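Local coordinates for protein aminopentol aminotransferase (Sphingopyxis macrogoltabida, PDB 6HBS) that transfers the amino group of hydrolysed fumonisin B1 (aminopentol) to pyruvate with pyridoxal 5'-phosphate as cofactor, yielding 2-keto-HFB1 and L-alanine, at residues Asn173-Leu178 / Ala213-Lys218; Asp180-Lys183 / Asp188-Ala191; Glu326-Arg331 / Arg398-Val403; Ile347-Asp352 / Tyr359-Ala364. All coordinates share one frame; numbering follows the deposited sequence.

Contact 1: Asn173-Leu178 / Ala213-Lys218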
loop_
_atom_site.group_PDB
_atom_site.type_symbol
_atom_site.label_atom_id
_atom_site.label_comp_id
_atom_site.label_asym_id
_atom_site.label_seq_id
_atom_site.Cartn_x
_atom_site.Cartn_y
_atom_site.Cartn_z
ATOM N N ASN A 173 -7.936 18.935 20.866
ATOM C CA ASN A 173 -7.485 20.123 21.556
ATOM C C ASN A 173 -8.310 20.381 22.826
ATOM O O ASN A 173 -8.223 21.473 23.384
ATOM C CB ASN A 173 -7.435 21.372 20.656
ATOM C CG ASN A 173 -6.027 21.639 20.157
ATOM O OD1 ASN A 173 -5.080 21.111 20.731
ATOM N ND2 ASN A 173 -5.878 22.472 19.132
ATOM N N ASP A 174 -9.039 19.371 23.305
ATOM C CA ASP A 174 -9.895 19.504 24.500
ATOM C C ASP A 174 -9.411 18.477 25.532
ATOM O O ASP A 174 -9.796 17.284 25.462
ATOM C CB ASP A 174 -11.369 19.368 24.111
ATOM C CG ASP A 174 -12.342 19.610 25.266
ATOM O OD1 ASP A 174 -11.909 19.511 26.434
ATOM O OD2 ASP A 174 -13.503 19.888 24.980
ATOM N N ALA A 175 -8.555 18.931 26.450
ATOM C CA ALA A 175 -7.954 18.083 27.492
ATOM C C ALA A 175 -9.042 17.396 28.356
ATOM O O ALA A 175 -8.930 16.214 28.693
ATOM C CB ALA A 175 -7.037 18.924 28.342
ATOM N N GLN A 176 -10.121 18.124 28.667
ATOM C CA GLN A 176 -11.228 17.566 29.477
ATOM C C GLN A 176 -11.897 16.424 28.706
ATOM O O GLN A 176 -12.153 15.392 29.273
ATOM C CB GLN A 176 -12.241 18.655 29.870
ATOM C CG GLN A 176 -13.384 18.168 30.775
ATOM C CD GLN A 176 -12.922 17.621 32.107
ATOM O OE1 GLN A 176 -12.113 18.223 32.815
ATOM N NE2 GLN A 176 -13.429 16.461 32.464
ATOM N N SER A 177 -12.149 16.630 27.407
ATOM C CA SER A 177 -12.784 15.652 26.519
ATOM C C SER A 177 -11.949 14.369 26.492
ATOM O O SER A 177 -12.479 13.267 26.575
ATOM C CB SER A 177 -12.941 16.210 25.122
ATOM O OG SER A 177 -13.665 15.332 24.303
ATOM N N LEU A 178 -10.630 14.526 26.344
ATOM C CA LEU A 178 -9.753 13.362 26.280
ATOM C C LEU A 178 -9.742 12.624 27.626
ATOM O O LEU A 178 -9.850 11.404 27.654
ATOM C CB LEU A 178 -8.349 13.821 25.889
ATOM C CG LEU A 178 -7.345 12.679 25.730
ATOM C CD1 LEU A 178 -7.887 11.566 24.841
ATOM C CD2 LEU A 178 -6.021 13.214 25.228
ATOM N N ALA A 213 -1.819 18.143 24.677
ATOM C CA ALA A 213 -0.733 17.192 24.398
ATOM C C ALA A 213 -0.201 16.580 25.701
ATOM O O ALA A 213 0.021 15.385 25.762
ATOM C CB ALA A 213 0.357 17.875 23.584
ATOM N N ARG A 214 -0.028 17.406 26.747
ATOM C CA ARG A 214 0.399 16.920 28.042
ATOM C C ARG A 214 -0.631 15.946 28.613
ATOM O O ARG A 214 -0.293 14.907 29.111
ATOM C CB ARG A 214 0.625 18.075 29.014
ATOM C CG ARG A 214 1.925 18.809 28.761
ATOM C CD ARG A 214 1.946 20.160 29.441
ATOM N NE ARG A 214 3.240 20.777 29.190
ATOM C CZ ARG A 214 3.590 22.007 29.571
ATOM N NH1 ARG A 214 2.671 22.882 29.958
ATOM N NH2 ARG A 214 4.868 22.350 29.566
ATOM N N THR A 215 -1.911 16.292 28.536
ATOM C CA THR A 215 -2.910 15.404 29.043
ATOM C C THR A 215 -2.884 14.058 28.281
ATOM O O THR A 215 -3.034 13.009 28.877
ATOM C CB THR A 215 -4.293 16.039 28.977
ATOM O OG1 THR A 215 -4.232 17.253 29.723
ATOM C CG2 THR A 215 -5.361 15.102 29.503
ATOM N N ALA A 216 -2.684 14.084 26.960
ATOM C CA ALA A 216 -2.600 12.831 26.222
ATOM C C ALA A 216 -1.464 11.986 26.804
ATOM O O ALA A 216 -1.631 10.776 27.064
ATOM C CB ALA A 216 -2.423 13.114 24.737
ATOM N N ARG A 217 -0.311 12.619 27.031
ATOM C CA ARG A 217 0.885 11.867 27.426
ATOM C C ARG A 217 0.697 11.334 28.853
ATOM O O ARG A 217 1.053 10.204 29.162
ATOM C CB ARG A 217 2.135 12.736 27.298
ATOM C CG ARG A 217 3.442 12.096 27.766
ATOM C CD ARG A 217 3.965 10.926 26.929
ATOM N NE ARG A 217 3.261 9.672 27.149
ATOM C CZ ARG A 217 3.452 8.533 26.468
ATOM N NH1 ARG A 217 4.140 8.527 25.332
ATOM N NH2 ARG A 217 2.950 7.395 26.928
ATOM N N LYS A 218 0.135 12.164 29.731
ATOM C CA LYS A 218 -0.068 11.786 31.142
ATOM C C LYS A 218 -1.125 10.684 31.302
ATOM O O LYS A 218 -0.932 9.757 32.064
ATOM C CB LYS A 218 -0.428 13.034 31.960
ATOM C CG LYS A 218 -0.781 12.762 33.416
ATOM C CD LYS A 218 -1.266 13.996 34.176
ATOM C CE LYS A 218 -2.629 14.492 33.729
ATOM N NZ LYS A 218 -3.696 13.495 33.997
#
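Thr215 OG1 is hydrogen-bonded to the carbonyl of Glu211 one turn earlier in its own helix, and the methyl of Ala175 packs against it, with CB of Ala175 3.5 Å from OG1 of Thr215. The torsion at chi1 (-58°) sets OG1 beside the backbone N and sends CG2 of Thr215 to within 3.8 Å of Ala175 O. A turn further on, Leu178 reaches across with one branch of its fork. Its CD2 lies 3.6 Å from Ala216 CB and equally near Ala216 CA, so a methyl settles on the small side chain and bare backbone of the opposing helix; Tyr170 and Phe212 also touch Leu178. The helix carrying Ala175 and Leu178 is started by Asp174 at its N-cap, whose OD1 accepts from Ser177 N (3.1 Å), the donor standing well above the carboxylate plane. Ser177 OG is in turn bonded to Thr171 N, tying this first turn to the residue just after strand 167-170. Through these side chains helices 175-184 and 210-223 pack side by side on one face of the seven-stranded, largely parallel sheet of the fold-type I PLP domain.

Contact 2: Asp180-Lys183 / Asp188-Ala191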
loop_
_atom_site.group_PDB
_atom_site.type_symbol
_atom_site.label_atom_id
_atom_site.label_comp_id
_atom_site.label_asym_id
_atom_site.label_seq_id
_atom_site.Cartn_x
_atom_site.Cartn_y
_atom_site.Cartn_z
ATOM N N ASP A 180 -12.058 12.610 29.857
ATOM C CA ASP A 180 -13.317 11.952 29.980
ATOM C C ASP A 180 -13.354 10.677 29.138
ATOM O O ASP A 180 -13.938 9.690 29.573
ATOM C CB ASP A 180 -14.490 12.839 29.582
ATOM C CG ASP A 180 -14.769 13.946 30.593
ATOM O OD1 ASP A 180 -14.313 13.840 31.739
ATOM O OD2 ASP A 180 -15.441 14.903 30.218
ATOM N N ALA A 181 -12.799 10.724 27.922
ATOM C CA ALA A 181 -12.828 9.571 27.060
ATOM C C ALA A 181 -12.113 8.393 27.721
ATOM O O ALA A 181 -12.533 7.214 27.542
ATOM C CB ALA A 181 -12.196 9.922 25.721
ATOM N N PHE A 182 -11.021 8.680 28.438
ATOM C CA PHE A 182 -10.280 7.641 29.161
ATOM C C PHE A 182 -11.197 7.001 30.226
ATOM O O PHE A 182 -11.125 5.772 30.483
ATOM C CB PHE A 182 -9.012 8.188 29.817
ATOM C CG PHE A 182 -7.771 8.066 28.973
ATOM C CD1 PHE A 182 -7.430 9.066 28.083
ATOM C CD2 PHE A 182 -6.971 6.934 29.051
ATOM C CE1 PHE A 182 -6.301 8.930 27.279
ATOM C CE2 PHE A 182 -5.841 6.806 28.263
ATOM C CZ PHE A 182 -5.510 7.803 27.380
ATOM N N LYS A 183 -12.027 7.830 30.875
ATOM C CA LYS A 183 -12.816 7.333 32.022
ATOM C C LYS A 183 -14.108 6.674 31.540
ATOM O O LYS A 183 -14.633 5.797 32.225
ATOM C CB LYS A 183 -13.064 8.443 33.050
ATOM C CG LYS A 183 -11.829 8.817 33.848
ATOM C CD LYS A 183 -11.936 10.160 34.518
ATOM C CE LYS A 183 -10.582 10.718 34.909
ATOM N NZ LYS A 183 -9.791 9.710 35.660
ATOM N N ASP A 188 -9.810 0.208 29.709
ATOM C CA ASP A 188 -9.841 -0.520 28.435
ATOM C C ASP A 188 -9.199 0.289 27.304
ATOM O O ASP A 188 -9.503 0.013 26.146
ATOM C CB ASP A 188 -11.264 -0.900 28.049
ATOM C CG ASP A 188 -11.336 -1.839 26.853
ATOM O OD1 ASP A 188 -10.540 -2.803 26.797
ATOM O OD2 ASP A 188 -12.164 -1.587 25.981
ATOM N N ILE A 189 -8.358 1.279 27.610
ATOM C CA ILE A 189 -7.782 2.099 26.502
ATOM C C ILE A 189 -6.479 1.432 26.025
ATOM O O ILE A 189 -5.509 1.278 26.765
ATOM C CB ILE A 189 -7.549 3.573 26.869
ATOM C CG1 ILE A 189 -8.814 4.235 27.433
ATOM C CG2 ILE A 189 -6.986 4.327 25.659
ATOM C CD1 ILE A 189 -9.999 4.152 26.530
ATOM N N ALA A 190 -6.475 1.068 24.746
ATOM C CA ALA A 190 -5.291 0.470 24.114
ATOM C C ALA A 190 -4.359 1.580 23.623
ATOM O O ALA A 190 -3.134 1.492 23.752
ATOM C CB ALA A 190 -5.730 -0.417 22.985
ATOM N N ALA A 191 -4.949 2.645 23.059
ATOM C CA ALA A 191 -4.180 3.744 22.510
ATOM C C ALA A 191 -5.020 5.013 22.340
ATOM O O ALA A 191 -6.251 4.947 22.206
ATOM C CB ALA A 191 -3.620 3.332 21.179
#
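This is a buried, mainly apolar contact of helix on sheet, in which Phe182 of helix 175-184 lies against Ile189 at the start of strand 189-194. The two elements belong to a beta-alpha-beta crossover of the large PLP domain: the chain leaves edge strand 167-170, runs through the helix, and returns as strand 189-194, parallel to the first and separated from it in the sheet by strand 137-141. A short connection of only a few residues turns the chain from helix to strand, and the CA atoms of Phe182 and Ile189 come within 6.6 Å of each other.

Beta-branching gives Ile189 two arms for one ring. With CG1 beside the backbone N and CG2 anti to it (chi1 of CG1 -53°), the two branches lie along the CD2-CE2 side of the Phe182 ring: CG1 of Ile189 is 3.6 Å from CD2, and CG2 of Ile189 is 3.8 Å from CE2 of the same ring. The side chains cross at about a right angle. The same ring also touches Cys219, Cys220 and Thr223 of helix 210-223 and Leu139 of the middle strand, so it fills the junction of two helices and the sheet. Next door, Asp188 accepts from Lys136 N through OD1 and pairs with Thr137 OG1 through OD2, fixing the start of the strand to strand 137-141 and the residue before it. The terminal methyl of Ile189 turns toward the helix backbone, CD1 lying 4.1 Å from Ala181 O.

Contact 3: Glu326-Arg331 / Arg398-Val403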
loop_
_atom_site.group_PDB
_atom_site.type_symbol
_atom_site.label_atom_id
_atom_site.label_comp_id
_atom_site.label_asym_id
_atom_site.label_seq_id
_atom_site.Cartn_x
_atom_site.Cartn_y
_atom_site.Cartn_z
ATOM N N GLU A 326 -2.423 38.268 3.063
ATOM C CA GLU A 326 -3.010 39.124 4.080
ATOM C C GLU A 326 -3.149 40.533 3.482
ATOM O O GLU A 326 -4.259 41.151 3.504
ATOM C CB GLU A 326 -2.142 39.058 5.337
ATOM C CG GLU A 326 -2.457 40.117 6.382
ATOM C CD GLU A 326 -3.853 40.014 6.959
ATOM O OE1 GLU A 326 -4.484 41.090 7.226
ATOM O OE2 GLU A 326 -4.336 38.873 7.068
ATOM N N ALA A 327 -2.054 41.020 2.894
ATOM C CA ALA A 327 -2.015 42.418 2.348
ATOM C C ALA A 327 -3.041 42.534 1.214
ATOM O O ALA A 327 -3.867 43.454 1.185
ATOM C CB ALA A 327 -0.616 42.802 1.916
ATOM N N GLN A 328 -3.082 41.541 0.318
ATOM C CA GLN A 328 -4.023 41.601 -0.812
ATOM C C GLN A 328 -5.479 41.550 -0.356
ATOM O O GLN A 328 -6.303 42.231 -0.947
ATOM C CB GLN A 328 -3.800 40.447 -1.787
ATOM C CG GLN A 328 -2.566 40.619 -2.638
ATOM C CD GLN A 328 -2.333 39.430 -3.544
ATOM O OE1 GLN A 328 -3.108 38.465 -3.579
ATOM N NE2 GLN A 328 -1.287 39.538 -4.330
ATOM N N SER A 329 -5.777 40.738 0.666
ATOM C CA SER A 329 -7.137 40.581 1.203
ATOM C C SER A 329 -7.653 41.904 1.790
ATOM O O SER A 329 -8.762 42.286 1.520
ATOM C CB SER A 329 -7.234 39.463 2.210
ATOM O OG SER A 329 -6.647 39.817 3.452
ATOM N N GLN A 330 -6.833 42.591 2.590
ATOM C CA GLN A 330 -7.189 43.909 3.119
ATOM C C GLN A 330 -7.467 44.898 1.970
ATOM O O GLN A 330 -8.447 45.639 2.027
ATOM C CB GLN A 330 -6.097 44.394 4.072
ATOM C CG GLN A 330 -6.190 43.779 5.462
ATOM C CD GLN A 330 -5.636 44.690 6.534
ATOM O OE1 GLN A 330 -6.093 45.833 6.692
ATOM N NE2 GLN A 330 -4.662 44.193 7.302
ATOM N N ARG A 331 -6.632 44.873 0.920
ATOM C CA ARG A 331 -6.669 45.813 -0.202
ATOM C C ARG A 331 -7.962 45.652 -1.016
ATOM O O ARG A 331 -8.492 46.624 -1.546
ATOM C CB ARG A 331 -5.431 45.608 -1.088
ATOM C CG ARG A 331 -5.277 46.636 -2.200
ATOM C CD ARG A 331 -4.021 46.442 -3.036
ATOM N NE ARG A 331 -4.224 45.496 -4.131
ATOM C CZ ARG A 331 -4.971 45.730 -5.212
ATOM N NH1 ARG A 331 -5.643 46.865 -5.331
ATOM N NH2 ARG A 331 -5.045 44.826 -6.174
ATOM N N ARG A 398 -5.160 38.955 -9.242
ATOM C CA ARG A 398 -6.163 38.892 -10.296
ATOM C C ARG A 398 -7.381 38.074 -9.850
ATOM O O ARG A 398 -8.502 38.299 -10.318
ATOM C CB ARG A 398 -5.533 38.353 -11.586
ATOM C CG ARG A 398 -4.545 39.347 -12.181
ATOM C CD ARG A 398 -4.123 39.080 -13.608
ATOM N NE ARG A 398 -3.448 37.803 -13.738
ATOM C CZ ARG A 398 -2.172 37.580 -13.440
ATOM N NH1 ARG A 398 -1.392 38.595 -13.101
ATOM N NH2 ARG A 398 -1.695 36.340 -13.467
ATOM N N ALA A 399 -7.163 37.091 -8.971
ATOM C CA ALA A 399 -8.221 36.209 -8.556
ATOM C C ALA A 399 -9.177 36.952 -7.621
ATOM O O ALA A 399 -10.391 36.793 -7.724
ATOM C CB ALA A 399 -7.641 34.954 -7.925
ATOM N N PHE A 400 -8.623 37.725 -6.685
ATOM C CA PHE A 400 -9.421 38.604 -5.818
ATOM C C PHE A 400 -10.281 39.546 -6.673
ATOM O O PHE A 400 -11.488 39.660 -6.417
ATOM C CB PHE A 400 -8.532 39.394 -4.853
ATOM C CG PHE A 400 -8.043 38.627 -3.648
ATOM C CD1 PHE A 400 -8.920 38.211 -2.659
ATOM C CD2 PHE A 400 -6.702 38.361 -3.473
ATOM C CE1 PHE A 400 -8.462 37.488 -1.566
ATOM C CE2 PHE A 400 -6.245 37.658 -2.373
ATOM C CZ PHE A 400 -7.127 37.209 -1.429
ATOM N N SER A 401 -9.686 40.142 -7.725
ATOM C CA SER A 401 -10.423 41.078 -8.620
ATOM C C SER A 401 -11.570 40.338 -9.296
ATOM O O SER A 401 -12.676 40.867 -9.354
ATOM C CB SER A 401 -9.548 41.722 -9.678
ATOM O OG SER A 401 -8.485 42.431 -9.080
ATOM N N ALA A 402 -11.289 39.128 -9.806
ATOM C CA ALA A 402 -12.288 38.371 -10.555
ATOM C C ALA A 402 -13.468 37.991 -9.643
ATOM O O ALA A 402 -14.634 37.969 -10.071
ATOM C CB ALA A 402 -11.646 37.161 -11.210
ATOM N N VAL A 403 -13.172 37.707 -8.373
ATOM C CA VAL A 403 -14.209 37.342 -7.406
ATOM C C VAL A 403 -15.099 38.562 -7.116
ATOM O O VAL A 403 -16.322 38.429 -7.037
ATOM C CB VAL A 403 -13.570 36.749 -6.134
ATOM C CG1 VAL A 403 -14.453 36.872 -4.908
ATOM C CG2 VAL A 403 -13.174 35.299 -6.372
#
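Gln328 and Phe400 both place CG anti to the carbonyl carbon, with chi1 of -74° and -79°, and these torsions send an extended glutamine chain and a phenyl ring into the interface between their helices. The two side chains cross nearly perpendicularly, the amide plane standing at 88° to the ring. Gln328 OE1 comes in at the rim, in the plane of the ring, 3.5 Å from Phe400 CE2 and 3.6 Å from its CD2; an oxygen placed there faces the C-H edge, where a weak electrostatic attraction is plausible. Closer to the backbone, Gln328 CB adds an apolar touch to Phe400 CE2 at 3.8 Å.

The rotation of the amide is not left to the ring. Its NE2 is hydrogen-bonded to Leu393 O and its OE1 to Thr396 OG1, so both ends are committed to helix 386-405 and the oxygen is held on the aromatic side. Ser329 supplies the backbone surface: its CA lies over one face of the phenyl ring, 4.3 Å from Phe400 CZ, while its hydroxyl turns back to donate to Glu326 O at 2.7 Å, a carbonyl that also receives Gln330 N.

Contact between helices 310-332 and 386-405 continues at their surface, where Arg331 forms a salt bridge with Asp397. Deeper in, the phenyl ring of Phe400 meets the rings of His332 and Trp361 and touches Leu336, so the two helices close together over strand 336-339 with helix 356-367 alongside.

Contact 4: Ile347-Asp352 / Tyr359-Ala364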
loop_
_atom_site.group_PDB
_atom_site.type_symbol
_atom_site.label_atom_id
_atom_site.label_comp_id
_atom_site.label_asym_id
_atom_site.label_seq_id
_atom_site.Cartn_x
_atom_site.Cartn_y
_atom_site.Cartn_z
ATOM N N ILE A 347 -6.527 28.002 3.617
ATOM C CA ILE A 347 -6.792 29.379 3.186
ATOM C C ILE A 347 -8.259 29.443 2.753
ATOM O O ILE A 347 -8.612 29.069 1.661
ATOM C CB ILE A 347 -5.816 29.811 2.071
ATOM C CG1 ILE A 347 -4.356 29.697 2.519
ATOM C CG2 ILE A 347 -6.147 31.228 1.610
ATOM C CD1 ILE A 347 -3.319 29.966 1.414
ATOM N N PHE A 348 -9.103 29.856 3.695
ATOM C CA PHE A 348 -10.503 30.035 3.496
ATOM C C PHE A 348 -10.863 31.535 3.510
ATOM O O PHE A 348 -10.050 32.385 3.911
ATOM C CB PHE A 348 -11.274 29.356 4.634
ATOM C CG PHE A 348 -11.274 27.842 4.666
ATOM C CD1 PHE A 348 -10.695 27.075 3.665
ATOM C CD2 PHE A 348 -11.887 27.178 5.722
ATOM C CE1 PHE A 348 -10.710 25.685 3.728
ATOM C CE2 PHE A 348 -11.879 25.791 5.793
ATOM C CZ PHE A 348 -11.309 25.048 4.786
ATOM N N PHE A 349 -12.097 31.832 3.098
ATOM C CA PHE A 349 -12.684 33.164 3.233
ATOM C C PHE A 349 -13.549 33.256 4.504
ATOM O O PHE A 349 -14.336 32.355 4.812
ATOM C CB PHE A 349 -13.466 33.492 1.968
ATOM C CG PHE A 349 -12.580 33.863 0.813
ATOM C CD1 PHE A 349 -11.916 32.887 0.084
ATOM C CD2 PHE A 349 -12.402 35.186 0.453
ATOM C CE1 PHE A 349 -11.064 33.215 -0.960
ATOM C CE2 PHE A 349 -11.551 35.515 -0.596
ATOM C CZ PHE A 349 -10.881 34.533 -1.297
ATOM N N ALA A 350 -13.433 34.372 5.235
ATOM C CA ALA A 350 -14.378 34.645 6.340
ATOM C C ALA A 350 -15.789 34.786 5.748
ATOM O O ALA A 350 -15.925 35.223 4.639
ATOM C CB ALA A 350 -13.964 35.884 7.108
ATOM N N ASP A 351 -16.815 34.334 6.477
ATOM C CA ASP A 351 -18.253 34.538 6.111
ATOM C C ASP A 351 -18.565 33.913 4.753
ATOM O O ASP A 351 -19.256 34.539 3.917
ATOM C CB ASP A 351 -18.624 36.026 6.069
ATOM C CG ASP A 351 -18.241 36.760 7.336
ATOM O OD1 ASP A 351 -18.600 36.253 8.410
ATOM O OD2 ASP A 351 -17.540 37.803 7.236
ATOM N N ASP A 352 -18.072 32.683 4.538
ATOM C CA ASP A 352 -18.238 31.957 3.251
ATOM C C ASP A 352 -18.751 30.546 3.556
ATOM O O ASP A 352 -18.164 29.544 3.163
ATOM C CB ASP A 352 -16.913 31.990 2.488
ATOM C CG ASP A 352 -16.931 31.308 1.138
ATOM O OD1 ASP A 352 -17.987 31.289 0.515
ATOM O OD2 ASP A 352 -15.857 30.814 0.717
ATOM N N TYR A 359 -14.316 28.812 -3.594
ATOM C CA TYR A 359 -14.351 28.011 -4.801
ATOM C C TYR A 359 -14.023 28.906 -5.988
ATOM O O TYR A 359 -13.149 28.587 -6.848
ATOM C CB TYR A 359 -15.695 27.283 -4.926
ATOM C CG TYR A 359 -15.714 25.919 -4.287
ATOM C CD1 TYR A 359 -15.201 25.702 -3.014
ATOM C CD2 TYR A 359 -16.183 24.815 -4.981
ATOM C CE1 TYR A 359 -15.225 24.438 -2.429
ATOM C CE2 TYR A 359 -16.175 23.540 -4.424
ATOM C CZ TYR A 359 -15.714 23.352 -3.138
ATOM O OH TYR A 359 -15.683 22.098 -2.601
ATOM N N ALA A 360 -14.685 30.066 -6.022
ATOM C CA ALA A 360 -14.546 30.964 -7.174
ATOM C C ALA A 360 -13.105 31.509 -7.240
ATOM O O ALA A 360 -12.501 31.583 -8.319
ATOM C CB ALA A 360 -15.580 32.071 -7.085
ATOM N N TRP A 361 -12.536 31.834 -6.082
ATOM C CA TRP A 361 -11.192 32.385 -5.974
ATOM C C TRP A 361 -10.158 31.336 -6.404
ATOM O O TRP A 361 -9.266 31.645 -7.142
ATOM C CB TRP A 361 -10.933 32.844 -4.536
ATOM C CG TRP A 361 -9.592 33.463 -4.324
ATOM C CD1 TRP A 361 -9.195 34.719 -4.705
ATOM C CD2 TRP A 361 -8.465 32.859 -3.666
ATOM N NE1 TRP A 361 -7.891 34.927 -4.340
ATOM C CE2 TRP A 361 -7.412 33.798 -3.709
ATOM C CE3 TRP A 361 -8.230 31.607 -3.081
ATOM C CZ2 TRP A 361 -6.164 33.536 -3.143
ATOM C CZ3 TRP A 361 -7.011 31.353 -2.505
ATOM C CH2 TRP A 361 -5.978 32.296 -2.573
ATOM N N ALA A 362 -10.318 30.097 -5.915
ATOM C CA ALA A 362 -9.396 29.022 -6.252
ATOM C C ALA A 362 -9.436 28.789 -7.765
ATOM O O ALA A 362 -8.405 28.626 -8.387
ATOM C CB ALA A 362 -9.731 27.755 -5.456
ATOM N N ALA A 363 -10.636 28.814 -8.360
ATOM C CA ALA A 363 -10.751 28.531 -9.788
ATOM C C ALA A 363 -10.080 29.650 -10.589
ATOM O O ALA A 363 -9.462 29.385 -11.610
ATOM C CB ALA A 363 -12.191 28.368 -10.212
ATOM N N ALA A 364 -10.248 30.898 -10.127
ATOM C CA ALA A 364 -9.679 32.075 -10.805
ATOM C C ALA A 364 -8.150 32.004 -10.731
ATOM O O ALA A 364 -7.469 32.398 -11.647
ATOM C CB ALA A 364 -10.217 33.347 -10.188
#
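Strand residues Ile347 and Phe349 face helix 356-367 at a distance that large side chains must span: the CA atoms of Phe349 and Trp361 are 9.4 Å apart, and those of Ile347 and Ala362 9.8 Å. The motif is an antiparallel two-stranded ribbon, 336-339 with 346-349, linked by a short turn to a helix that packs on its face, in the C-terminal part of this class-III aminotransferase. Ile347 and Phe349, two apart, point to the helix, whereas Phe348 between them points away and meets Phe355 edge-to-face.

Trp361 spans most of this distance. With CG anti to the backbone N (chi1 -178°), its indole projects toward the strand and offers a face to the incoming edge of Phe349. The result is a T-shaped pair, with the phenyl and five-membered ring centroids 5.1 Å apart and the planes at 70°. The overlap lies toward the rim of the indole, and Phe349 CE1 also rests on Trp361 CB at 3.6 Å. At the other end of the indole, Ile347 CG2 touches Trp361 CZ3 at 4.2 Å.

Asp352 ties the turn to the start of the helix by accepting from Ile357 N and Gly358 N, one with each carboxylate oxygen. Leu325 borders both Ile347 and Trp361, adding helix 310-332 to the cluster. At the point of the T, Phe349 CZ sits 3.5 Å from Trp361 CG.

The contacts form two pairs in well-separated parts of the fold. Contacts 1 and 2, centres 11 Å apart, share helix 175-184, and contact 2 is nested within the loop that contact 1 closes. Contacts 3 and 4 are likewise 11 Å apart and nested, but they touch directly: Val403 CG2 lies 3.5 Å from Trp361 N, and Ala399 CB 3.6 Å from Trp361 CD1. Between the pairs the centres are separated by 33 to 47 Å. None of the four includes a residue of the cofactor pocket. The first pair nevertheless belongs to the layer of helices and sheet whose strand 226-230 ends at Asp230, a residue lining the pyridoxal phosphate site.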